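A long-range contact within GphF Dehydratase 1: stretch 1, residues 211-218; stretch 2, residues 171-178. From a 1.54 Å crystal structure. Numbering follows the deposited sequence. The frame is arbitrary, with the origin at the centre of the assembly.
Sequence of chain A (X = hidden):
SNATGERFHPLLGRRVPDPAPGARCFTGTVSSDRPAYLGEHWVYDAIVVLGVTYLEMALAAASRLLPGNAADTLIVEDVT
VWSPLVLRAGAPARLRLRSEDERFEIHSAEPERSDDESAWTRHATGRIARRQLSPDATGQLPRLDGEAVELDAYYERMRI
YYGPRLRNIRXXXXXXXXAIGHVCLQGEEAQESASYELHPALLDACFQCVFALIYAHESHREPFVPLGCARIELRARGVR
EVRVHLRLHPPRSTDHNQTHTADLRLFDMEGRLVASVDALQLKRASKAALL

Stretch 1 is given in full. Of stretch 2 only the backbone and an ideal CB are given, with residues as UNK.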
# COMPACT_ATOMS: atom_id res chain seq x y z
N PHE A 211 7.72 4.09 -9.31
CA PHE A 211 7.93 3.20 -10.46
C PHE A 211 8.21 4.00 -11.72
O PHE A 211 9.11 3.65 -12.50
CB PHE A 211 6.70 2.32 -10.69
CG PHE A 211 6.42 1.31 -9.60
CD1 PHE A 211 7.37 1.00 -8.64
CD2 PHE A 211 5.21 0.64 -9.59
CE1 PHE A 211 7.08 0.04 -7.67
CE2 PHE A 211 4.92 -0.31 -8.63
CZ PHE A 211 5.87 -0.61 -7.67
N ALA A 212 7.43 5.06 -11.96
CA ALA A 212 7.58 5.84 -13.18
C ALA A 212 8.97 6.47 -13.26
O ALA A 212 9.53 6.59 -14.35
CB ALA A 212 6.49 6.92 -13.25
N LEU A 213 9.53 6.89 -12.12
CA LEU A 213 10.89 7.42 -12.15
C LEU A 213 11.91 6.32 -12.44
O LEU A 213 12.78 6.48 -13.30
CB LEU A 213 11.21 8.11 -10.82
CG LEU A 213 11.15 9.63 -10.93
CD1 LEU A 213 9.71 10.08 -11.20
CD2 LEU A 213 11.70 10.27 -9.67
N ILE A 214 11.79 5.18 -11.74
CA ILE A 214 12.71 4.07 -11.96
C ILE A 214 12.71 3.64 -13.42
O ILE A 214 13.77 3.52 -14.05
CB ILE A 214 12.34 2.89 -11.04
CG1 ILE A 214 12.61 3.24 -9.57
CG2 ILE A 214 13.10 1.64 -11.45
CD1 ILE A 214 11.93 2.29 -8.60
N TYR A 215 11.53 3.42 -14.00
CA TYR A 215 11.41 2.79 -15.31
C TYR A 215 11.78 3.73 -16.45
O TYR A 215 11.84 3.29 -17.60
CB TYR A 215 10.00 2.22 -15.50
CG TYR A 215 9.73 1.05 -14.57
CD1 TYR A 215 8.47 0.87 -13.99
CD2 TYR A 215 10.73 0.13 -14.28
CE1 TYR A 215 8.23 -0.22 -13.15
CE2 TYR A 215 10.49 -0.95 -13.44
CZ TYR A 215 9.24 -1.11 -12.88
OH TYR A 215 9.00 -2.18 -12.05
N ALA A 216 12.06 4.99 -16.15
CA ALA A 216 12.71 5.85 -17.13
C ALA A 216 14.12 5.36 -17.46
O ALA A 216 14.62 5.65 -18.55
CB ALA A 216 12.77 7.29 -16.63
N HIS A 217 14.74 4.59 -16.57
CA HIS A 217 16.13 4.20 -16.70
C HIS A 217 16.38 2.70 -16.80
O HIS A 217 17.50 2.31 -17.16
CB HIS A 217 16.95 4.73 -15.51
CG HIS A 217 16.74 6.19 -15.24
ND1 HIS A 217 17.33 7.18 -16.00
CD2 HIS A 217 15.99 6.82 -14.31
CE1 HIS A 217 16.96 8.36 -15.54
NE2 HIS A 217 16.15 8.17 -14.51
N GLU A 218 15.41 1.86 -16.47
CA GLU A 218 15.61 0.42 -16.55
C GLU A 218 14.28 -0.27 -16.82
O GLU A 218 13.21 0.34 -16.76
CB GLU A 218 16.29 -0.13 -15.28
CG GLU A 218 15.62 0.24 -13.96
CD GLU A 218 16.44 -0.20 -12.76
OE1 GLU A 218 16.85 0.67 -11.97
OE2 GLU A 218 16.69 -1.41 -12.61
N UNK A 171 -0.72 13.90 -12.76
CA UNK A 171 0.43 14.65 -13.23
C UNK A 171 1.65 14.19 -12.45
O UNK A 171 1.53 13.81 -11.28
CB UNK A 171 0.21 16.16 -13.08
N UNK A 172 2.81 14.20 -13.10
CA UNK A 172 4.04 13.79 -12.44
C UNK A 172 5.18 14.56 -13.08
O UNK A 172 5.27 14.60 -14.31
CB UNK A 172 4.26 12.28 -12.54
N UNK A 173 6.02 15.18 -12.26
CA UNK A 173 7.21 15.86 -12.77
C UNK A 173 8.42 15.45 -11.95
O UNK A 173 8.32 15.24 -10.74
CB UNK A 173 7.03 17.38 -12.74
N UNK A 174 9.56 15.32 -12.61
CA UNK A 174 10.75 14.82 -11.94
C UNK A 174 11.91 15.79 -12.08
O UNK A 174 11.97 16.62 -12.99
CB UNK A 174 11.14 13.45 -12.50
N UNK A 175 12.84 15.68 -11.13
CA UNK A 175 14.10 16.41 -11.17
C UNK A 175 15.11 15.59 -10.39
O UNK A 175 14.94 15.38 -9.19
CB UNK A 175 13.96 17.82 -10.60
N UNK A 176 16.14 15.10 -11.08
CA UNK A 176 17.01 14.12 -10.44
C UNK A 176 16.22 12.89 -10.01
O UNK A 176 15.42 12.34 -10.77
CB UNK A 176 17.72 14.74 -9.23
N UNK A 177 16.46 12.43 -8.78
CA UNK A 177 15.76 11.29 -8.21
C UNK A 177 14.54 11.69 -7.39
O UNK A 177 14.05 10.88 -6.59
CB UNK A 177 16.72 10.48 -7.34
N UNK A 178 14.06 12.92 -7.56
CA UNK A 178 12.89 13.41 -6.85
C UNK A 178 11.76 13.69 -7.83
O UNK A 178 11.97 13.92 -9.03
CB UNK A 178 13.23 14.67 -6.05

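Position 171 lies in a strand, with extended backbone angles. Its CB is far from stretch 1, which therefore sets no demand. Many side chains would suit it. The residue is His171. Its side chain bonds to the side chain at 173.

Position 172 continues the strand, and its CA-to-CB bond points toward stretch 1. No atom of stretch 1 lies within 5.5 Å of the ideal CB, so there is room to fill. Across the gap are the methyl of Ala212 and the side chain of Leu213, both apolar. A medium-sized apolar residue such as leucine, isoleucine or methionine would suit. The residue is Leu172. Its CD2 lies 3.6 Å from Ala212 CB and 4.1 Å from Leu213 CD1.

Position 173 points away, as expected from the alternation of side chains along a strand. Stretch 1 does not constrain it, so many residues would suit. It is Glu173, whose OE1 accepts a hydrogen bond from His171 NE2 at 3.1 Å.

Position 174 points toward stretch 1 again. Its ideal CB is 3.9 Å from Leu213 CD1, so the first part of the side chain meets an apolar surface. Farther out are the carbonyl oxygen of Leu213, the methyl of Ala216 and the ring of His217. A long side chain ending in a donor would suit: lysine or arginine. The residue is Arg174. Its NH1 donates to Leu213 O at 3.1 Å. Leu213 CG lies over one face of the guanidinium, 3.6 Å from Arg174 CZ. Ala216 CB sits at the guanidinium edge, 3.3 Å from Arg174 NH1. Arg174 NH2 approaches the edge of the His217 ring, 3.1 Å from His217 NE2. A water accepts from Arg174 NH1 at 2.9 Å and donates to Ala212 O at 3.2 Å, a second link to the helix. Arg174 NH2 also donates to the carbonyl oxygen of 176, at 3.0 Å.

Position 175 points away and begins a type II' turn. Many residues would fit. It is Arg175.

Position 176 has phi 59° and psi -134°. The positive phi favours glycine, and the residue is Gly176.

Position 177 points sideways, with no stretch 1 atom near its CB. Polar or charged residues would fit. It is Arg177, whose end leads away. Its backbone C lies 3.9 Å from Leu213 CD2.

Position 178 closes the turn and points away, leaving the choice open. It is Glu178. Its backbone O, 3.7 Å from Leu213 CD2, accepts from Arg175 N at 2.9 Å.

Stretch 2 171-178: HLERRGRE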
# COMPACT_ATOMS: atom_id res chain seq x y z
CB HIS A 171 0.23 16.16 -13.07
CG HIS A 171 1.46 16.98 -13.31
ND1 HIS A 171 1.88 17.33 -14.58
CD2 HIS A 171 2.36 17.51 -12.45
CE1 HIS A 171 2.99 18.04 -14.49
NE2 HIS A 171 3.31 18.17 -13.21
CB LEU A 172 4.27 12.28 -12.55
CG LEU A 172 5.52 11.71 -11.85
CD1 LEU A 172 5.46 11.89 -10.32
CD2 LEU A 172 5.74 10.25 -12.20
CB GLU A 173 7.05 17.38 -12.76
CG GLU A 173 6.92 18.00 -11.38
CD GLU A 173 6.69 19.49 -11.46
OE1 GLU A 173 5.64 19.90 -11.99
OE2 GLU A 173 7.57 20.26 -11.00
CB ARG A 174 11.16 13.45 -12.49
CG ARG A 174 11.64 13.46 -13.94
CD ARG A 174 12.18 12.08 -14.33
NE ARG A 174 13.25 11.64 -13.43
CZ ARG A 174 13.69 10.38 -13.35
NH1 ARG A 174 13.15 9.43 -14.11
NH2 ARG A 174 14.66 10.07 -12.50
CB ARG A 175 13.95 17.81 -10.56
CG ARG A 175 15.26 18.49 -10.25
CD ARG A 175 15.74 19.34 -11.40
NE ARG A 175 14.86 20.48 -11.65
CZ ARG A 175 15.17 21.51 -12.42
NH1 ARG A 175 16.36 21.56 -13.01
NH2 ARG A 175 14.31 22.50 -12.60
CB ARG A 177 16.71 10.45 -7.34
CG ARG A 177 17.89 9.84 -8.05
CD ARG A 177 18.55 8.79 -7.18
NE ARG A 177 19.10 9.34 -5.94
CZ ARG A 177 20.31 9.88 -5.85
NH1 ARG A 177 21.10 9.94 -6.92
NH2 ARG A 177 20.73 10.36 -4.68
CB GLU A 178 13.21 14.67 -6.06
CG GLU A 178 14.27 14.45 -5.00
CD GLU A 178 14.42 15.62 -4.04
OE1 GLU A 178 13.48 16.44 -3.94
OE2 GLU A 178 15.49 15.72 -3.39
O HOH W 1 10.51 9.54 -15.29
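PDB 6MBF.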